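Local coordinates for protein PBP5 (Haemophilus influenzae, PDB 3A3J) that removes C-terminal D-alanyl residues from the peptide stems of sugar-peptide cell-wall precursors, acting as a serine-type D-alanyl-D-alanine carboxypeptidase, at residues M201-T206 and Y211-S216; S227-V232 and K243-W248; G189-W192 and N197-G200. All coordinates share one frame; numbering follows the deposited sequence.

Contact 1: residues M201-T206 and Y211-S216; sequences MKTGHT and YNLVAS. With SO4 (sulfate ion), chain B.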
# COMPACT_ATOMS: atom_id res chain seq x y z
N MET A 201 9.02 3.07 -3.17
CA MET A 201 8.81 2.83 -1.73
C MET A 201 9.97 2.08 -1.05
O MET A 201 10.52 2.55 -0.10
CB MET A 201 7.50 2.01 -1.58
CG MET A 201 7.08 1.68 -0.21
SD MET A 201 5.25 1.42 -0.13
CE MET A 201 4.59 3.02 -0.51
N LYS A 202 10.33 0.89 -1.54
CA LYS A 202 11.27 0.12 -0.77
C LYS A 202 11.92 -0.93 -1.62
O LYS A 202 11.25 -1.52 -2.43
CB LYS A 202 10.46 -0.58 0.37
CG LYS A 202 11.24 -1.64 1.21
CD LYS A 202 12.30 -1.06 2.08
CE LYS A 202 11.99 0.20 2.81
NZ LYS A 202 13.18 0.37 3.71
N THR A 203 13.20 -1.20 -1.39
CA THR A 203 13.96 -2.17 -2.18
C THR A 203 14.36 -3.36 -1.36
O THR A 203 14.32 -3.29 -0.13
CB THR A 203 15.31 -1.52 -2.63
OG1 THR A 203 16.01 -0.99 -1.48
CG2 THR A 203 15.02 -0.32 -3.51
N GLY A 204 14.75 -4.45 -2.02
CA GLY A 204 15.21 -5.61 -1.28
C GLY A 204 15.90 -6.55 -2.25
O GLY A 204 15.86 -6.35 -3.49
N HIS A 205 16.53 -7.59 -1.70
CA HIS A 205 17.19 -8.62 -2.50
C HIS A 205 17.29 -9.88 -1.67
O HIS A 205 17.51 -9.83 -0.44
CB HIS A 205 18.60 -8.14 -3.00
CG HIS A 205 19.54 -7.72 -1.90
ND1 HIS A 205 20.33 -8.62 -1.21
CD2 HIS A 205 19.79 -6.50 -1.36
CE1 HIS A 205 20.99 -7.98 -0.27
NE2 HIS A 205 20.70 -6.69 -0.35
N THR A 206 17.15 -11.03 -2.29
CA THR A 206 17.35 -12.28 -1.58
C THR A 206 18.03 -13.23 -2.53
O THR A 206 17.68 -13.27 -3.71
CB THR A 206 15.98 -12.92 -1.19
OG1 THR A 206 16.19 -14.29 -0.85
CG2 THR A 206 15.01 -12.86 -2.38
N TYR A 211 16.31 -9.63 -7.00
CA TYR A 211 16.10 -8.28 -6.50
C TYR A 211 14.62 -7.84 -6.57
O TYR A 211 13.89 -8.23 -7.48
CB TYR A 211 16.92 -7.27 -7.31
CG TYR A 211 18.43 -7.44 -7.08
CD1 TYR A 211 19.07 -6.77 -6.04
CD2 TYR A 211 19.18 -8.32 -7.86
CE1 TYR A 211 20.46 -6.98 -5.79
CE2 TYR A 211 20.59 -8.52 -7.62
CZ TYR A 211 21.19 -7.87 -6.60
OH TYR A 211 22.55 -8.09 -6.39
N ASN A 212 14.18 -7.01 -5.63
CA ASN A 212 12.78 -6.67 -5.65
C ASN A 212 12.60 -5.21 -5.33
O ASN A 212 13.52 -4.53 -4.83
CB ASN A 212 11.97 -7.67 -4.73
CG ASN A 212 12.32 -7.54 -3.25
OD1 ASN A 212 12.73 -6.48 -2.76
ND2 ASN A 212 12.09 -8.60 -2.53
N LEU A 213 11.46 -4.65 -5.69
CA LEU A 213 11.29 -3.24 -5.42
C LEU A 213 9.81 -2.96 -5.40
O LEU A 213 9.10 -3.52 -6.18
CB LEU A 213 11.91 -2.41 -6.57
CG LEU A 213 11.60 -0.91 -6.71
CD1 LEU A 213 12.01 -0.15 -5.50
CD2 LEU A 213 12.14 -0.19 -8.02
N VAL A 214 9.36 -2.09 -4.52
CA VAL A 214 8.02 -1.62 -4.50
C VAL A 214 8.07 -0.15 -4.83
O VAL A 214 8.73 0.61 -4.15
CB VAL A 214 7.39 -1.86 -3.08
CG1 VAL A 214 5.98 -1.25 -3.02
CG2 VAL A 214 7.27 -3.34 -2.89
N ALA A 215 7.43 0.28 -5.90
CA ALA A 215 7.53 1.69 -6.27
C ALA A 215 6.14 2.27 -6.39
O ALA A 215 5.18 1.56 -6.67
CB ALA A 215 8.35 1.87 -7.61
N SER A 216 6.01 3.55 -6.15
CA SER A 216 4.78 4.18 -6.39
C SER A 216 5.10 5.54 -6.99
O SER A 216 6.10 6.16 -6.61
CB SER A 216 3.99 4.34 -5.09
OG SER A 216 2.72 5.00 -5.32
S SO4 B . 18.81 -3.24 -1.56
O1 SO4 B . 17.90 -2.70 -0.55
O2 SO4 B . 18.38 -4.46 -2.26
O3 SO4 B . 18.94 -2.11 -2.45
O4 SO4 B . 20.08 -3.76 -0.94
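The His205 and Tyr211 rings meet obliquely, planes at 48° and centroids 5.8 Å apart, so neither a stack nor a T-shaped pair results. His205 CB lies at an oblique position against the phenol, 3.4 Å from Tyr211 CD1. Sulfate O2 sits at the edge of the Tyr211 ring, near its plane. On the same sheet face, the Thr203 hydroxyl donates from OG1 to sulfate O1, 2.7 Å away; OG1 lies between the backbone N and carbonyl carbon (chi1 53°), and Arg238 binds the anion too. Next to it, Thr203 CG2 packs on Leu213 CD1 at 3.6 Å. On the opposite face the Asn212 carboxamide folds over Gly204, with OD1 3.0 Å from Gly204 CA, while its ND2 bonds to Pro34 O.

Paired backbone bonds close the antiparallel ladder at Gly204–Asn212 and Lys202–Val214. Val214 O is gripped twice, by Met201 N at 2.7 Å and Lys202 N at 3.1 Å, which makes a classic beta bulge. Lys202, the likely substrate-binding residue, turns its amine away to Ile96 O, with a weak bond to Ser99, probably an active-site residue. Lys202-Thr203-Gly204 is the KTG motif of the penicillin-binding fold, on the edge strand lining the active site; the sulfate, probably from the crystallisation liquor, may occupy the place of a substrate carboxylate.

Contact 2: residues S227-V232 and K243-W248; sequences SVVMGV and KKLLQW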
# COMPACT_ATOMS: atom_id res chain seq x y z
N SER A 227 3.79 -0.24 -8.18
CA SER A 227 4.26 -1.47 -8.82
C SER A 227 5.05 -2.31 -7.85
O SER A 227 5.65 -1.75 -6.92
CB SER A 227 5.20 -1.12 -9.99
OG SER A 227 6.26 -0.16 -9.60
N VAL A 228 5.14 -3.63 -8.11
CA VAL A 228 5.94 -4.49 -7.33
C VAL A 228 6.57 -5.46 -8.31
O VAL A 228 5.88 -6.06 -9.09
CB VAL A 228 5.10 -5.31 -6.22
CG1 VAL A 228 6.02 -6.16 -5.39
CG2 VAL A 228 4.27 -4.37 -5.33
N VAL A 229 7.90 -5.62 -8.26
CA VAL A 229 8.57 -6.66 -9.00
C VAL A 229 9.42 -7.52 -8.04
O VAL A 229 10.06 -6.99 -7.12
CB VAL A 229 9.48 -6.04 -10.16
CG1 VAL A 229 8.63 -5.14 -11.06
CG2 VAL A 229 10.64 -5.18 -9.56
N MET A 230 9.45 -8.82 -8.26
CA MET A 230 10.16 -9.67 -7.41
C MET A 230 10.97 -10.60 -8.26
O MET A 230 10.56 -10.90 -9.39
CB MET A 230 9.17 -10.48 -6.52
CG MET A 230 8.57 -9.62 -5.48
SD MET A 230 7.11 -10.29 -4.63
CE MET A 230 7.47 -9.59 -3.02
N GLY A 231 12.10 -11.05 -7.73
CA GLY A 231 12.96 -12.00 -8.43
C GLY A 231 13.48 -11.41 -9.74
O GLY A 231 13.47 -12.11 -10.73
N VAL A 232 13.92 -10.14 -9.74
CA VAL A 232 14.59 -9.54 -10.89
C VAL A 232 16.11 -9.86 -10.84
O VAL A 232 16.72 -9.75 -9.76
CB VAL A 232 14.39 -8.01 -10.92
CG1 VAL A 232 14.93 -7.42 -12.26
CG2 VAL A 232 12.93 -7.66 -10.80
N LYS A 243 9.91 1.04 -13.84
CA LYS A 243 9.60 2.20 -14.68
C LYS A 243 8.80 1.76 -15.92
O LYS A 243 7.87 2.42 -16.33
CB LYS A 243 10.90 2.93 -15.06
CG LYS A 243 10.66 4.16 -15.90
CD LYS A 243 11.85 5.13 -15.87
CE LYS A 243 11.74 6.08 -17.08
NZ LYS A 243 12.56 7.35 -16.94
N LYS A 244 9.13 0.61 -16.48
CA LYS A 244 8.35 0.07 -17.58
C LYS A 244 6.85 -0.14 -17.21
O LYS A 244 5.91 0.17 -18.00
CB LYS A 244 8.94 -1.25 -18.07
CG LYS A 244 10.03 -1.10 -19.18
CD LYS A 244 10.51 -2.43 -19.74
CE LYS A 244 12.03 -2.40 -20.08
NZ LYS A 244 12.46 -3.79 -20.32
N LEU A 245 6.61 -0.77 -16.05
CA LEU A 245 5.23 -0.96 -15.56
C LEU A 245 4.55 0.37 -15.35
O LEU A 245 3.42 0.57 -15.81
CB LEU A 245 5.23 -1.75 -14.27
CG LEU A 245 5.45 -3.22 -14.57
CD1 LEU A 245 5.77 -3.93 -13.22
CD2 LEU A 245 4.16 -3.85 -15.19
N LEU A 246 5.22 1.29 -14.67
CA LEU A 246 4.56 2.51 -14.32
C LEU A 246 4.15 3.30 -15.62
O LEU A 246 3.00 3.74 -15.75
CB LEU A 246 5.45 3.32 -13.40
CG LEU A 246 5.74 2.63 -12.05
CD1 LEU A 246 6.78 3.45 -11.27
CD2 LEU A 246 4.43 2.46 -11.22
N GLN A 247 5.10 3.49 -16.54
CA GLN A 247 4.88 4.25 -17.79
C GLN A 247 3.83 3.60 -18.68
O GLN A 247 3.02 4.29 -19.24
CB GLN A 247 6.18 4.44 -18.58
CG GLN A 247 7.14 5.44 -17.94
CD GLN A 247 8.47 5.46 -18.72
OE1 GLN A 247 8.85 4.45 -19.37
NE2 GLN A 247 9.15 6.60 -18.69
N TRP A 248 3.83 2.28 -18.78
CA TRP A 248 2.74 1.61 -19.46
C TRP A 248 1.44 1.92 -18.78
O TRP A 248 0.37 2.06 -19.44
CB TRP A 248 2.95 0.13 -19.35
CG TRP A 248 1.93 -0.72 -20.06
CD1 TRP A 248 1.86 -0.95 -21.42
CD2 TRP A 248 0.87 -1.50 -19.47
NE1 TRP A 248 0.85 -1.83 -21.70
CE2 TRP A 248 0.21 -2.17 -20.53
CE3 TRP A 248 0.40 -1.68 -18.16
CZ2 TRP A 248 -0.89 -3.00 -20.31
CZ3 TRP A 248 -0.67 -2.51 -17.95
CH2 TRP A 248 -1.30 -3.18 -19.02
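Leu245 and Leu246, neighbours on one helix turn, meet Val229 and Ser227, alternate residues of a strand. Val229 CG1 and Leu245 CD1 touch methyl to methyl at 3.8 Å, the two side chains passing alongside and running opposite ways. One residue further along the helix, Leu246 reaches Ser227 with its CD2 branch, 3.6 Å from Ser227 OG and 3.9 Å from Ser227 CB. Leu246 CG stands anti to its own carbonyl carbon (chi1 -63°), which swings the branch over to the strand.

Strand 227-230 and helix 243-248 run near antiparallel, at 150°, with their axes 8.7 Å apart. Val228, between the two contacting strand residues, points away from the helix and packs on helix 151-164. Backbone bonds to Ala215 and Leu213 hold Ser227 and Val229 in the sheet, and Leu246 also rests on Leu14 and Ala217 of nearby strands. The helix is tied elsewhere by Lys243 to Asp193 and by Trp248 NE1 to Thr3 O. Where the strand turns at Gly231, it and Val232 both face Tyr211 in a G1 beta bulge.

Helix 235-252 thus packs on the five-stranded antiparallel sheet of the penicillin-binding fold by van der Waals contact, the Ser227 hydroxyl oxygen lying against a leucine methyl; directional bonds stay within the helix or run to neighbouring strands, not across the contact.

Contact 3: residues G189-W192 and N197-G200; sequences GLLW and NVDG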
# COMPACT_ATOMS: atom_id res chain seq x y z
N GLY A 189 16.67 3.93 -6.84
CA GLY A 189 17.23 4.88 -7.85
C GLY A 189 16.15 5.75 -8.50
O GLY A 189 16.39 6.89 -8.93
N LEU A 190 14.92 5.24 -8.57
CA LEU A 190 13.83 5.97 -9.30
C LEU A 190 13.54 7.31 -8.68
O LEU A 190 12.92 8.18 -9.29
CB LEU A 190 12.59 5.10 -9.50
CG LEU A 190 12.85 3.86 -10.35
CD1 LEU A 190 11.58 3.02 -10.44
CD2 LEU A 190 13.33 4.18 -11.79
N LEU A 191 14.01 7.55 -7.47
CA LEU A 191 13.75 8.84 -6.86
C LEU A 191 14.59 9.93 -7.54
O LEU A 191 14.37 11.13 -7.33
CB LEU A 191 14.12 8.80 -5.39
CG LEU A 191 13.36 7.89 -4.39
CD1 LEU A 191 14.09 7.89 -2.93
CD2 LEU A 191 11.93 8.30 -4.25
N TRP A 192 15.63 9.52 -8.26
CA TRP A 192 16.45 10.52 -8.93
C TRP A 192 15.90 10.74 -10.37
O TRP A 192 16.42 11.59 -11.10
CB TRP A 192 17.92 10.07 -8.99
CG TRP A 192 18.61 10.29 -7.71
CD1 TRP A 192 19.31 11.40 -7.35
CD2 TRP A 192 18.59 9.41 -6.55
NE1 TRP A 192 19.79 11.24 -6.04
CE2 TRP A 192 19.34 10.05 -5.53
CE3 TRP A 192 17.98 8.18 -6.27
CZ2 TRP A 192 19.54 9.47 -4.24
CZ3 TRP A 192 18.22 7.57 -4.98
CH2 TRP A 192 18.99 8.22 -4.01
N ASN A 197 7.37 10.76 -11.62
CA ASN A 197 7.31 11.25 -10.23
C ASN A 197 7.22 10.08 -9.22
O ASN A 197 6.16 9.80 -8.68
CB ASN A 197 6.14 12.20 -10.03
CG ASN A 197 6.05 13.24 -11.17
OD1 ASN A 197 6.88 14.16 -11.24
ND2 ASN A 197 5.08 13.06 -12.09
N VAL A 198 8.33 9.36 -9.04
CA VAL A 198 8.38 8.26 -8.09
C VAL A 198 8.64 8.80 -6.72
O VAL A 198 9.55 9.58 -6.53
CB VAL A 198 9.43 7.27 -8.48
CG1 VAL A 198 9.63 6.21 -7.34
CG2 VAL A 198 9.01 6.62 -9.78
N ASP A 199 7.84 8.43 -5.74
CA ASP A 199 8.05 8.93 -4.38
C ASP A 199 8.07 7.85 -3.31
O ASP A 199 8.01 8.18 -2.10
CB ASP A 199 7.05 10.04 -4.06
CG ASP A 199 5.59 9.53 -4.02
OD1 ASP A 199 5.31 8.30 -4.16
OD2 ASP A 199 4.73 10.38 -3.83
N GLY A 200 8.21 6.59 -3.75
CA GLY A 200 8.41 5.42 -2.89
C GLY A 200 8.77 4.23 -3.74
O GLY A 200 8.75 4.33 -4.96
O HOH W 1 11.21 10.12 -9.50
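A single 3-10 turn, residues 189-192, packs against the start of strand 197-206, the edge strand whose later residues carry the KTG motif of this penicillin-binding fold. Trp192 N bonds to Gly189 O at 2.8 Å, the i to i+3 link that closes the turn. Of the two leucines inside it, Leu190 points toward the strand, whereas Leu191 starts off to one side and reaches it with CD2.

Val198 is the central side chain on the strand. Its CG1 stands anti to the backbone N (chi1 171°), and both methyls then straddle Leu190 CB, CG1 at 3.8 Å and CG2 at 3.9 Å. The Leu191 CD2 branch lies along the strand backbone, 3.5 Å from Val198 O and 3.9 Å from Asp199 CA. A water links the two backbones, hydrogen-bonded to Leu190 O at 2.6 Å and taking the N-H of Val198 at 3.0 Å.

Around this core, Leu190 also rests on Leu213 of the next strand and on Glu239 and Ser242 of helix 235-252, while Val198 reaches Ala217. Asp199 points away from the turn; its OD1 forms a salt bridge with Arg224 and a hydrogen bond with Tyr169 OH. Asp199 and Gly200 both face Ser216, a classic beta bulge in the edge strand.

Turn and strand are thus joined without any direct hydrogen bond between them: branched apolar groups provide the packing, and the water gives Val198 N an acceptor while bonded to Leu190 O.

In the fold
All three contacts share the five-stranded antiparallel sheet: contacts 1 and 3 both use strand 197-206, and contact 2 starts on strand 224-232, next to strand 210-218 of contact 1. The touching residues are all buried in contact 2 and all but Asp199 in contact 3; contact 1 is buried except at its sulfate end. Ser216 of contact 1 pairs by backbone bonds with Asp199 and Gly200 of contact 3, whereas Ala215 and Tyr211 bond to Ser227 and Val232 of contact 2. Contact 1, at the active-site edge, is a backbone ladder with an anion-holding face; contact 2 is helix-on-sheet packing; contact 3 adds a water bridge. Leu246 CD1 and Val198 CG2, 4.2 Å apart, bring contacts 2 and 3 together.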